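Long-range contacts in xyloglucan-specific endo-beta-1,4-glucanase BoGH5A (Bacteroides ovatus, PDB 3ZMR), which hydrolyses internal beta-1,4-glucosidic linkages of the xyloglucan backbone with retention of anomeric configuration, releasing xyloglucan oligosaccharides: residues Y99-M110 against T291-R302; G259-D267 against I305-V313. All coordinates share one frame; numbering follows the deposited sequence. Where two conformers were deposited one is given.

Contact 1: Y99-M110 against T291-R302; sequences YDEYIAPDNTGM and TVRATGGRNHYR
I103 and G297 make the main backbone bond here: G297 N reaches I103 O at 2.9 Å, coming from above the carbonyl plane. It belongs to a single bridge between I103 and G296, and the bonds around it, I103 N to T295 O and D106 N to G297 O, are weak. G296, leaving the helix with positive phi, also sets its CA against I103 O; the tight approach to that oxygen and to the Y102 ring leaves little room for a CB at G296.

Carbon-on-ring contacts flank the bridge. A294 CB sits over a face of the Y99 ring, 3.7 Å from its centroid, while T295 CG2 meets that ring at its edge. P105 CG covers a face of the H300 imidazole at 3.8 Å from the centroid, and N107 CB lies over the Y301 ring. A water ties Y99 N to A294 O.

The polar side-chain work falls to R298. Its chain runs extended from CG to NE (chi2 175°, chi3 -176°), which carries NE to 2.9 Å from T108 O in a weak bond. D106 OD2 stands over the guanidinium face, 3.7 Å from NH1, a long ion pair without a directed N-H. D106 OD1 is occupied by T108 OG1 and T108 N, closing an Asx turn. The M110 side chain crosses that of R298 at about a right angle, with M110 SD 3.9 Å from R298 CB. Replacing R298 with an alanine would probably cost T108 O the weak N-H bond from NE and D106 a nearby positive charge, and take away the CG and CD methylenes that pack beside M110 SD.

The loop 99-110 thus lies across the end of helix 275-293. Y99 OH bonds E238 and E101 pairs with K242, both on helix 227-248, while V292 and N299 pack on F257 of strand 255-258.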
loop_
_atom_site.group_PDB
_atom_site.type_symbol
_atom_site.label_atom_id
_atom_site.label_comp_id
_atom_site.label_asym_id
_atom_site.label_seq_id
_atom_site.Cartn_x
_atom_site.Cartn_y
_atom_site.Cartn_z
ATOM N N TYR A 99 -4.163 -23.382 -0.894
ATOM C CA TYR A 99 -2.998 -23.770 -0.036
ATOM C C TYR A 99 -3.337 -24.940 0.862
ATOM O O TYR A 99 -4.406 -24.989 1.472
ATOM C CB TYR A 99 -2.497 -22.657 0.905
ATOM C CG TYR A 99 -1.803 -21.464 0.278
ATOM C CD1 TYR A 99 -1.327 -21.479 -1.006
ATOM C CD2 TYR A 99 -1.672 -20.288 1.012
ATOM C CE1 TYR A 99 -0.693 -20.372 -1.543
ATOM C CE2 TYR A 99 -1.044 -19.182 0.495
ATOM C CZ TYR A 99 -0.578 -19.208 -0.794
ATOM O OH TYR A 99 0.073 -18.117 -1.336
ATOM N N ASP A 100 -2.409 -25.885 0.960
ATOM C CA ASP A 100 -2.631 -27.046 1.850
ATOM C C ASP A 100 -2.859 -26.642 3.326
ATOM O O ASP A 100 -3.564 -27.298 4.067
ATOM C CB ASP A 100 -1.445 -28.004 1.777
ATOM C CG ASP A 100 -1.321 -28.716 0.435
ATOM O OD1 ASP A 100 -2.253 -28.648 -0.395
ATOM O OD2 ASP A 100 -0.272 -29.353 0.225
ATOM N N GLU A 101 -2.274 -25.508 3.703
ATOM C CA GLU A 101 -2.298 -25.000 5.054
ATOM C C GLU A 101 -3.579 -24.212 5.385
ATOM O O GLU A 101 -3.779 -23.795 6.538
ATOM C CB GLU A 101 -1.084 -24.075 5.292
ATOM C CG GLU A 101 0.279 -24.730 5.128
ATOM C CD GLU A 101 0.833 -24.758 3.725
ATOM O OE1 GLU A 101 0.138 -24.460 2.736
ATOM O OE2 GLU A 101 2.039 -25.090 3.620
ATOM N N TYR A 102 -4.431 -23.996 4.382
ATOM C CA TYR A 102 -5.696 -23.274 4.569
ATOM C C TYR A 102 -6.514 -23.829 5.729
ATOM O O TYR A 102 -6.655 -25.045 5.897
ATOM C CB TYR A 102 -6.527 -23.352 3.303
ATOM C CG TYR A 102 -7.891 -22.723 3.366
ATOM C CD1 TYR A 102 -8.091 -21.356 3.154
ATOM C CD2 TYR A 102 -9.006 -23.518 3.605
ATOM C CE1 TYR A 102 -9.381 -20.824 3.155
ATOM C CE2 TYR A 102 -10.277 -22.996 3.626
ATOM C CZ TYR A 102 -10.461 -21.653 3.424
ATOM O OH TYR A 102 -11.740 -21.157 3.403
ATOM N N ILE A 103 -7.100 -22.924 6.491
ATOM C CA ILE A 103 -8.113 -23.291 7.452
ATOM C C ILE A 103 -9.327 -22.396 7.223
ATOM O O ILE A 103 -9.235 -21.312 6.653
ATOM C CB ILE A 103 -7.626 -23.218 8.921
ATOM C CG1 ILE A 103 -7.345 -21.778 9.345
ATOM C CG2 ILE A 103 -6.421 -24.139 9.156
ATOM C CD1 ILE A 103 -6.897 -21.642 10.811
ATOM N N ALA A 104 -10.486 -22.856 7.679
ATOM C CA ALA A 104 -11.730 -22.175 7.408
ATOM C C ALA A 104 -11.704 -20.742 7.957
ATOM O O ALA A 104 -11.029 -20.466 8.962
ATOM C CB ALA A 104 -12.870 -22.921 8.037
ATOM N N PRO A 105 -12.470 -19.838 7.344
ATOM C CA PRO A 105 -12.547 -18.474 7.867
ATOM C C PRO A 105 -12.984 -18.486 9.337
ATOM O O PRO A 105 -13.814 -19.298 9.765
ATOM C CB PRO A 105 -13.581 -17.823 6.952
ATOM C CG PRO A 105 -13.370 -18.527 5.639
ATOM C CD PRO A 105 -13.212 -19.957 6.082
ATOM N N ASP A 106 -12.447 -17.536 10.086
ATOM C CA ASP A 106 -12.686 -17.411 11.538
ATOM C C ASP A 106 -12.802 -15.943 11.877
ATOM O O ASP A 106 -11.853 -15.185 11.684
ATOM C CB ASP A 106 -11.534 -18.083 12.314
ATOM C CG ASP A 106 -11.739 -18.148 13.820
ATOM O OD1 ASP A 106 -12.694 -17.535 14.335
ATOM O OD2 ASP A 106 -10.920 -18.825 14.476
ATOM N N ASN A 107 -13.965 -15.508 12.343
ATOM C CA ASN A 107 -14.152 -14.113 12.752
ATOM C C ASN A 107 -13.894 -13.805 14.226
ATOM O O ASN A 107 -14.235 -12.720 14.712
ATOM C CB ASN A 107 -15.527 -13.610 12.329
ATOM C CG ASN A 107 -16.650 -14.171 13.166
ATOM O OD1 ASN A 107 -16.421 -14.889 14.108
ATOM N ND2 ASN A 107 -17.867 -13.799 12.837
ATOM N N THR A 108 -13.260 -14.736 14.922
ATOM C CA THR A 108 -12.901 -14.513 16.324
ATOM C C THR A 108 -11.981 -13.305 16.428
ATOM O O THR A 108 -10.921 -13.270 15.808
ATOM C CB THR A 108 -12.250 -15.745 16.960
ATOM O OG1 THR A 108 -13.131 -16.857 16.815
ATOM C CG2 THR A 108 -11.986 -15.507 18.439
ATOM N N GLY A 109 -12.403 -12.310 17.193
ATOM C CA GLY A 109 -11.606 -11.079 17.330
ATOM C C GLY A 109 -11.605 -10.164 16.122
ATOM O O GLY A 109 -10.887 -9.171 16.112
ATOM N N MET A 110 -12.456 -10.480 15.143
ATOM C CA MET A 110 -12.553 -9.752 13.882
ATOM C C MET A 110 -13.914 -9.059 13.857
ATOM O O MET A 110 -14.919 -9.647 13.454
ATOM C CB MET A 110 -12.351 -10.657 12.655
ATOM C CG MET A 110 -11.204 -11.640 12.775
ATOM S SD MET A 110 -9.598 -10.968 13.206
ATOM C CE MET A 110 -9.071 -10.290 11.649
ATOM N N THR A 291 -2.320 -14.091 -1.371
ATOM C CA THR A 291 -1.529 -14.929 -0.486
ATOM C C THR A 291 -2.102 -14.948 0.941
ATOM O O THR A 291 -2.269 -15.995 1.533
ATOM C CB THR A 291 -0.048 -14.444 -0.474
ATOM O OG1 THR A 291 0.495 -14.469 -1.810
ATOM C CG2 THR A 291 0.827 -15.270 0.481
ATOM N N VAL A 292 -2.424 -13.757 1.468
ATOM C CA VAL A 292 -2.969 -13.683 2.821
ATOM C C VAL A 292 -4.322 -14.400 2.884
ATOM O O VAL A 292 -4.569 -15.218 3.772
ATOM C CB VAL A 292 -3.090 -12.222 3.297
ATOM C CG1 VAL A 292 -3.804 -12.133 4.646
ATOM C CG2 VAL A 292 -1.700 -11.580 3.363
ATOM N N ARG A 293 -5.183 -14.087 1.921
ATOM C CA ARG A 293 -6.544 -14.677 1.943
ATOM C C ARG A 293 -6.520 -16.210 1.781
ATOM O O ARG A 293 -7.345 -16.903 2.374
ATOM C CB ARG A 293 -7.444 -14.047 0.883
ATOM C CG ARG A 293 -7.692 -12.542 1.054
ATOM C CD ARG A 293 -8.293 -12.120 2.399
ATOM N NE ARG A 293 -8.625 -10.695 2.358
ATOM C CZ ARG A 293 -8.532 -9.834 3.373
ATOM N NH1 ARG A 293 -8.088 -10.244 4.556
ATOM N NH2 ARG A 293 -8.839 -8.566 3.193
ATOM N N ALA A 294 -5.542 -16.703 1.025
ATOM C CA ALA A 294 -5.406 -18.131 0.762
ATOM C C ALA A 294 -5.050 -18.927 2.044
ATOM O O ALA A 294 -5.136 -20.158 2.082
ATOM C CB ALA A 294 -4.392 -18.405 -0.338
ATOM N N THR A 295 -4.596 -18.232 3.079
ATOM C CA THR A 295 -4.308 -18.912 4.355
ATOM C C THR A 295 -5.540 -19.135 5.233
ATOM O O THR A 295 -5.537 -19.942 6.172
ATOM C CB THR A 295 -3.192 -18.216 5.153
ATOM O OG1 THR A 295 -3.604 -16.929 5.607
ATOM C CG2 THR A 295 -1.924 -18.099 4.322
ATOM N N GLY A 296 -6.590 -18.383 4.958
ATOM C CA GLY A 296 -7.829 -18.519 5.681
ATOM C C GLY A 296 -7.764 -18.131 7.135
ATOM O O GLY A 296 -6.995 -17.252 7.532
ATOM N N GLY A 297 -8.571 -18.779 7.973
ATOM C CA GLY A 297 -8.684 -18.399 9.372
ATOM C C GLY A 297 -9.043 -16.927 9.512
ATOM O O GLY A 297 -9.821 -16.363 8.725
ATOM N N ARG A 298 -8.483 -16.278 10.523
ATOM C CA ARG A 298 -8.736 -14.843 10.718
ATOM C C ARG A 298 -8.169 -13.995 9.563
ATOM O O ARG A 298 -8.578 -12.841 9.375
ATOM C CB ARG A 298 -8.143 -14.393 12.038
ATOM C CG ARG A 298 -8.876 -14.937 13.263
ATOM C CD ARG A 298 -8.121 -14.507 14.491
ATOM N NE ARG A 298 -8.576 -14.991 15.788
ATOM C CZ ARG A 298 -8.358 -16.193 16.279
ATOM N NH1 ARG A 298 -7.809 -17.172 15.550
ATOM N NH2 ARG A 298 -8.721 -16.424 17.552
ATOM N N ASN A 299 -7.212 -14.552 8.816
ATOM C CA ASN A 299 -6.647 -13.857 7.668
ATOM C C ASN A 299 -7.650 -13.676 6.524
ATOM O O ASN A 299 -7.456 -12.880 5.633
ATOM C CB ASN A 299 -5.402 -14.550 7.138
ATOM C CG ASN A 299 -4.197 -14.379 8.054
ATOM O OD1 ASN A 299 -4.139 -13.489 8.917
ATOM N ND2 ASN A 299 -3.226 -15.218 7.852
ATOM N N HIS A 300 -8.746 -14.407 6.567
ATOM C CA HIS A 300 -9.859 -14.173 5.639
ATOM C C HIS A 300 -10.453 -12.778 5.823
ATOM O O HIS A 300 -10.831 -12.140 4.858
ATOM C CB HIS A 300 -10.937 -15.240 5.861
ATOM C CG HIS A 300 -12.119 -15.130 4.944
ATOM N ND1 HIS A 300 -12.087 -15.612 3.663
ATOM C CD2 HIS A 300 -13.343 -14.567 5.104
ATOM C CE1 HIS A 300 -13.258 -15.406 3.081
ATOM N NE2 HIS A 300 -14.034 -14.765 3.929
ATOM N N TYR A 301 -10.468 -12.312 7.074
ATOM C CA TYR A 301 -11.129 -11.079 7.482
ATOM C C TYR A 301 -10.190 -9.912 7.808
ATOM O O TYR A 301 -10.660 -8.787 8.039
ATOM C CB TYR A 301 -11.965 -11.350 8.732
ATOM C CG TYR A 301 -13.127 -12.297 8.519
ATOM C CD1 TYR A 301 -14.268 -11.897 7.797
ATOM C CD2 TYR A 301 -13.113 -13.587 9.035
ATOM C CE1 TYR A 301 -15.364 -12.730 7.620
ATOM C CE2 TYR A 301 -14.203 -14.425 8.855
ATOM C CZ TYR A 301 -15.300 -13.986 8.138
ATOM O OH TYR A 301 -16.369 -14.828 7.974
ATOM N N ARG A 302 -8.885 -10.180 7.888
ATOM C CA ARG A 302 -7.947 -9.176 8.376
ATOM C C ARG A 302 -7.959 -7.964 7.479
ATOM O O ARG A 302 -8.090 -8.070 6.256
ATOM C CB ARG A 302 -6.560 -9.791 8.446
ATOM C CG ARG A 302 -5.514 -8.921 9.101
ATOM C CD ARG A 302 -4.140 -9.597 9.371
ATOM N NE ARG A 302 -4.300 -10.895 10.011
ATOM C CZ ARG A 302 -4.727 -11.093 11.262
ATOM N NH1 ARG A 302 -4.958 -10.081 12.119
ATOM N NH2 ARG A 302 -4.969 -12.333 11.678
HETATM O O HOH W 1 -6.237 -21.628 0.067
HETATM O O HOH W 2 -8.995 -13.624 18.580
#

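Contact 2: G259-D267 against I305-V313; sequences GTNEVNNDD and IVQAYNTDV. With BGC (beta-D-glucopyranose), chain C; GLC (alpha-D-glucopyranose), chain L; EDO (1,2-ethanediol), chain J.
A bend at chi2 (64°) turns OE1 of Q307 back to T260, and T260 chi1 (74°), with OG1 between the backbone N and the carbonyl carbon, brings that hydroxyl to it. OG1 gives OE1 a bond of 2.7 Å; T260 N is a second donor at 3.0 Å, from the same face of the amide plane. Q307 NE2 bonds E334, which helps fix the rotation of the amide. One residue earlier, G259 N bonds I305 O, nearly in line with the carbonyl, and continues the pairing of strands 255-258 and 304-307.

Farther out, N310 N donates to V263 O at 2.9 Å in the carbonyl plane, and the same oxygen lies over the centre of the Y309 ring. In one of two conformers of N310, its OD1 accepts from N264 ND2, a bond that is doubtful for the other. One water bridges three backbone groups, donating to N261 O and A308 O and accepting from V263 N.

T311 crosses E262 at about a right angle, its OG1 3.2 Å from E262 CG, and that hydroxyl donates to N310 O. T311 CG2 packs against N261 O.

These bonds shape the loop after strand 255-258 that carries the active-site residues. N261 ND2 binds O2 of the glucose, modelled as both anomers, in a nearly straight bond of 2.8 Å to the beta form, while N261 OD1 takes a bond from R172. E262, probably the proton donor as in related GH5 enzymes, bonds H336 through OE2; that oxygen is modelled too close to the beta anomeric carbon for its exact approach to be trusted, but its place beside C1 is consistent with that role.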
loop_
_atom_site.group_PDB
_atom_site.type_symbol
_atom_site.label_atom_id
_atom_site.label_comp_id
_atom_site.label_asym_id
_atom_site.label_seq_id
_atom_site.Cartn_x
_atom_site.Cartn_y
_atom_site.Cartn_z
ATOM N N GLY A 259 1.499 -4.913 2.393
ATOM C CA GLY A 259 2.197 -5.890 1.559
ATOM C C GLY A 259 3.616 -5.501 1.131
ATOM O O GLY A 259 4.504 -6.357 1.015
ATOM N N THR A 260 3.781 -4.205 0.866
ATOM C CA THR A 260 5.006 -3.657 0.284
ATOM C C THR A 260 5.282 -2.284 0.900
ATOM O O THR A 260 4.484 -1.780 1.678
ATOM C CB THR A 260 4.904 -3.521 -1.268
ATOM O OG1 THR A 260 4.042 -2.419 -1.603
ATOM C CG2 THR A 260 4.412 -4.810 -1.924
ATOM N N ASN A 261 6.399 -1.683 0.512
ATOM C CA ASN A 261 6.710 -0.335 0.937
ATOM C C ASN A 261 6.627 0.603 -0.282
ATOM O O ASN A 261 5.531 0.824 -0.794
ATOM C CB ASN A 261 8.051 -0.301 1.659
ATOM C CG ASN A 261 8.344 1.049 2.278
ATOM O OD1 ASN A 261 7.475 1.651 2.898
ATOM N ND2 ASN A 261 9.578 1.528 2.123
ATOM N N GLU A 262 7.774 1.117 -0.760
ATOM C CA GLU A 262 7.835 2.120 -1.837
ATOM C C GLU A 262 8.377 1.481 -3.121
ATOM O O GLU A 262 9.577 1.539 -3.397
ATOM C CB GLU A 262 8.671 3.357 -1.438
ATOM C CG GLU A 262 8.133 4.130 -0.258
ATOM C CD GLU A 262 8.949 5.348 0.099
ATOM O OE1 GLU A 262 10.037 5.528 -0.541
ATOM O OE2 GLU A 262 8.508 6.079 1.039
ATOM N N VAL A 263 7.503 0.838 -3.887
ATOM C CA VAL A 263 7.912 0.123 -5.106
ATOM C C VAL A 263 8.225 1.189 -6.166
ATOM O O VAL A 263 7.454 2.105 -6.401
ATOM C CB VAL A 263 6.825 -0.854 -5.599
ATOM C CG1 VAL A 263 7.226 -1.450 -6.959
ATOM C CG2 VAL A 263 6.625 -1.938 -4.545
ATOM N N ASN A 264 9.391 1.018 -6.780
ATOM C CA ASN A 264 9.991 1.928 -7.753
ATOM C C ASN A 264 10.676 1.071 -8.811
ATOM O O ASN A 264 10.927 -0.085 -8.581
ATOM C CB ASN A 264 11.093 2.771 -7.018
ATOM C CG ASN A 264 11.757 3.802 -7.879
ATOM O OD1 ASN A 264 12.984 3.772 -8.055
ATOM N ND2 ASN A 264 10.984 4.737 -8.391
ATOM N N ASN A 265 10.964 1.643 -9.982
ATOM C CA ASN A 265 11.878 0.995 -10.908
ATOM C C ASN A 265 13.331 1.477 -10.708
ATOM O O ASN A 265 13.726 2.512 -11.228
ATOM C CB ASN A 265 11.440 1.188 -12.350
ATOM C CG ASN A 265 12.271 0.367 -13.297
ATOM O OD1 ASN A 265 13.218 -0.324 -12.861
ATOM N ND2 ASN A 265 11.937 0.417 -14.580
ATOM N N ASP A 266 14.112 0.702 -9.971
ATOM C CA ASP A 266 15.478 1.084 -9.607
ATOM C C ASP A 266 16.455 1.140 -10.774
ATOM O O ASP A 266 17.536 1.701 -10.625
ATOM C CB ASP A 266 16.000 0.159 -8.487
ATOM C CG ASP A 266 15.547 0.621 -7.061
ATOM O OD1 ASP A 266 14.886 1.694 -6.926
ATOM O OD2 ASP A 266 15.867 -0.085 -6.075
ATOM N N ASP A 267 16.079 0.535 -11.900
ATOM C CA ASP A 267 16.896 0.520 -13.125
ATOM C C ASP A 267 16.614 1.726 -14.024
ATOM O O ASP A 267 17.325 1.925 -15.007
ATOM C CB ASP A 267 16.646 -0.773 -13.939
ATOM C CG ASP A 267 17.290 -2.020 -13.328
ATOM O OD1 ASP A 267 17.992 -1.947 -12.296
ATOM O OD2 ASP A 267 17.099 -3.107 -13.913
ATOM N N ILE A 305 -3.425 -3.659 3.841
ATOM C CA ILE A 305 -3.012 -2.345 3.406
ATOM C C ILE A 305 -2.134 -2.510 2.164
ATOM O O ILE A 305 -1.105 -3.209 2.209
ATOM C CB ILE A 305 -2.215 -1.610 4.483
ATOM C CG1 ILE A 305 -2.972 -1.513 5.790
ATOM C CG2 ILE A 305 -1.793 -0.230 3.988
ATOM C CD1 ILE A 305 -2.084 -1.237 6.976
ATOM N N VAL A 306 -2.553 -1.906 1.049
ATOM C CA VAL A 306 -1.855 -1.974 -0.208
ATOM C C VAL A 306 -1.376 -0.586 -0.609
ATOM O O VAL A 306 -1.931 0.429 -0.170
ATOM C CB VAL A 306 -2.733 -2.641 -1.310
ATOM C CG1 VAL A 306 -2.980 -4.110 -0.963
ATOM C CG2 VAL A 306 -4.021 -1.862 -1.571
ATOM N N GLN A 307 -0.295 -0.534 -1.402
ATOM C CA GLN A 307 0.425 0.711 -1.608
ATOM C C GLN A 307 0.264 1.298 -2.998
ATOM O O GLN A 307 0.190 0.571 -4.007
ATOM C CB GLN A 307 1.917 0.475 -1.385
ATOM C CG GLN A 307 2.299 0.165 0.053
ATOM C CD GLN A 307 1.696 -1.122 0.553
ATOM O OE1 GLN A 307 1.797 -2.190 -0.096
ATOM N NE2 GLN A 307 1.071 -1.056 1.718
ATOM N N ALA A 308 0.207 2.617 -3.043
ATOM C CA ALA A 308 0.367 3.336 -4.312
ATOM C C ALA A 308 1.790 3.154 -4.852
ATOM O O ALA A 308 2.708 2.805 -4.105
ATOM C CB ALA A 308 0.070 4.798 -4.113
ATOM N N TYR A 309 1.947 3.384 -6.147
ATOM C CA TYR A 309 3.253 3.317 -6.792
ATOM C C TYR A 309 4.152 4.364 -6.104
ATOM O O TYR A 309 3.761 5.516 -5.983
ATOM C CB TYR A 309 3.131 3.579 -8.289
ATOM C CG TYR A 309 4.391 3.220 -9.057
ATOM C CD1 TYR A 309 5.454 4.113 -9.144
ATOM C CD2 TYR A 309 4.529 1.982 -9.679
ATOM C CE1 TYR A 309 6.619 3.773 -9.814
ATOM C CE2 TYR A 309 5.686 1.645 -10.382
ATOM C CZ TYR A 309 6.728 2.543 -10.432
ATOM O OH TYR A 309 7.856 2.172 -11.132
ATOM N N ASN A 310 5.351 3.945 -5.653
ATOM C CA ASN A 310 6.256 4.872 -4.943
ATOM C C ASN A 310 5.637 5.398 -3.626
ATOM O O ASN A 310 6.136 6.376 -3.066
ATOM C CB ASN A 310 6.601 6.121 -5.804
ATOM C CG ASN A 310 7.727 5.914 -6.819
ATOM O OD1 ASN A 310 8.309 4.844 -6.978
ATOM N ND2 ASN A 310 8.022 6.982 -7.520
ATOM N N THR A 311 4.528 4.799 -3.183
ATOM C CA THR A 311 3.620 5.387 -2.131
ATOM C C THR A 311 3.276 6.875 -2.433
ATOM O O THR A 311 3.001 7.667 -1.544
ATOM C CB THR A 311 4.113 5.211 -0.691
ATOM O OG1 THR A 311 5.396 5.834 -0.539
ATOM C CG2 THR A 311 4.169 3.765 -0.324
ATOM N N ASP A 312 3.245 7.225 -3.715
ATOM C CA ASP A 312 3.072 8.637 -4.096
ATOM C C ASP A 312 1.599 8.983 -4.248
ATOM O O ASP A 312 0.854 8.280 -4.941
ATOM C CB ASP A 312 3.796 8.916 -5.416
ATOM C CG ASP A 312 3.649 10.335 -5.867
ATOM O OD1 ASP A 312 4.303 11.204 -5.261
ATOM O OD2 ASP A 312 2.853 10.612 -6.776
ATOM N N VAL A 313 1.183 10.093 -3.634
ATOM C CA VAL A 313 -0.208 10.517 -3.673
ATOM C C VAL A 313 -0.715 10.734 -5.094
ATOM O O VAL A 313 -1.770 10.196 -5.467
ATOM C CB VAL A 313 -0.459 11.753 -2.794
ATOM C CG1 VAL A 313 -1.896 12.270 -2.999
ATOM C CG2 VAL A 313 -0.217 11.422 -1.322
HETATM C C2 BGC C . 10.927 4.920 3.232
HETATM C C3 BGC C . 11.741 5.075 4.527
HETATM C C4 BGC C . 12.698 6.261 4.474
HETATM C C5 BGC C . 11.815 7.456 4.085
HETATM C C6 BGC C . 12.620 8.744 4.072
HETATM C C1 BGC C . 10.291 6.194 2.657
HETATM O O2 BGC C . 9.900 3.954 3.445
HETATM O O3 BGC C . 12.483 3.857 4.750
HETATM O O4 BGC C . 13.398 6.398 5.744
HETATM O O5 BGC C . 11.226 7.267 2.783
HETATM O O6 BGC C . 13.817 8.486 3.318
HETATM C C1 GLC L . 10.393 6.380 3.104
HETATM C C2 GLC L . 10.988 5.012 3.417
HETATM C C3 GLC L . 11.837 5.037 4.689
HETATM C C4 GLC L . 12.863 6.163 4.526
HETATM C C5 GLC L . 12.179 7.463 4.075
HETATM C C6 GLC L . 13.130 8.644 3.909
HETATM O O2 GLC L . 9.946 4.074 3.480
HETATM O O3 GLC L . 12.422 3.746 4.970
HETATM O O4 GLC L . 13.444 6.337 5.789
HETATM O O5 GLC L . 11.466 7.254 2.876
HETATM O O6 GLC L . 13.169 9.317 5.154
HETATM C C1 EDO J . 6.416 9.652 -2.792
HETATM O O1 EDO J . 5.810 10.956 -2.943
HETATM C C2 EDO J . 6.387 9.183 -1.334
HETATM O O2 EDO J . 7.264 10.001 -0.544
HETATM O O HOH W 3 4.686 0.869 -3.461
HETATM O O HOH W 4 9.783 4.080 -11.099
#

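Overall arrangement
Contacts 1 and 2 lie at opposite ends of neighbouring strands in the eight-stranded barrel of the GH5 domain, their centres 25 Å apart. Along the chain the segments alternate: 99-110, 259-267, 291-302, 305-313. Helix 275-293 connects the two, starting beyond the active-site loop of contact 2 and ending in contact 1; the chain then turns into strand 304-307 and returns to contact 2. Contact 1, holding the loop between strand 85-91 and helix 115-122 against the end of helix 275-293, lies near the end where strands 255-258 and 304-307 begin, away from the annotated sites. Contact 2 lies where they finish and the substrate binds. The two touch only through sequence.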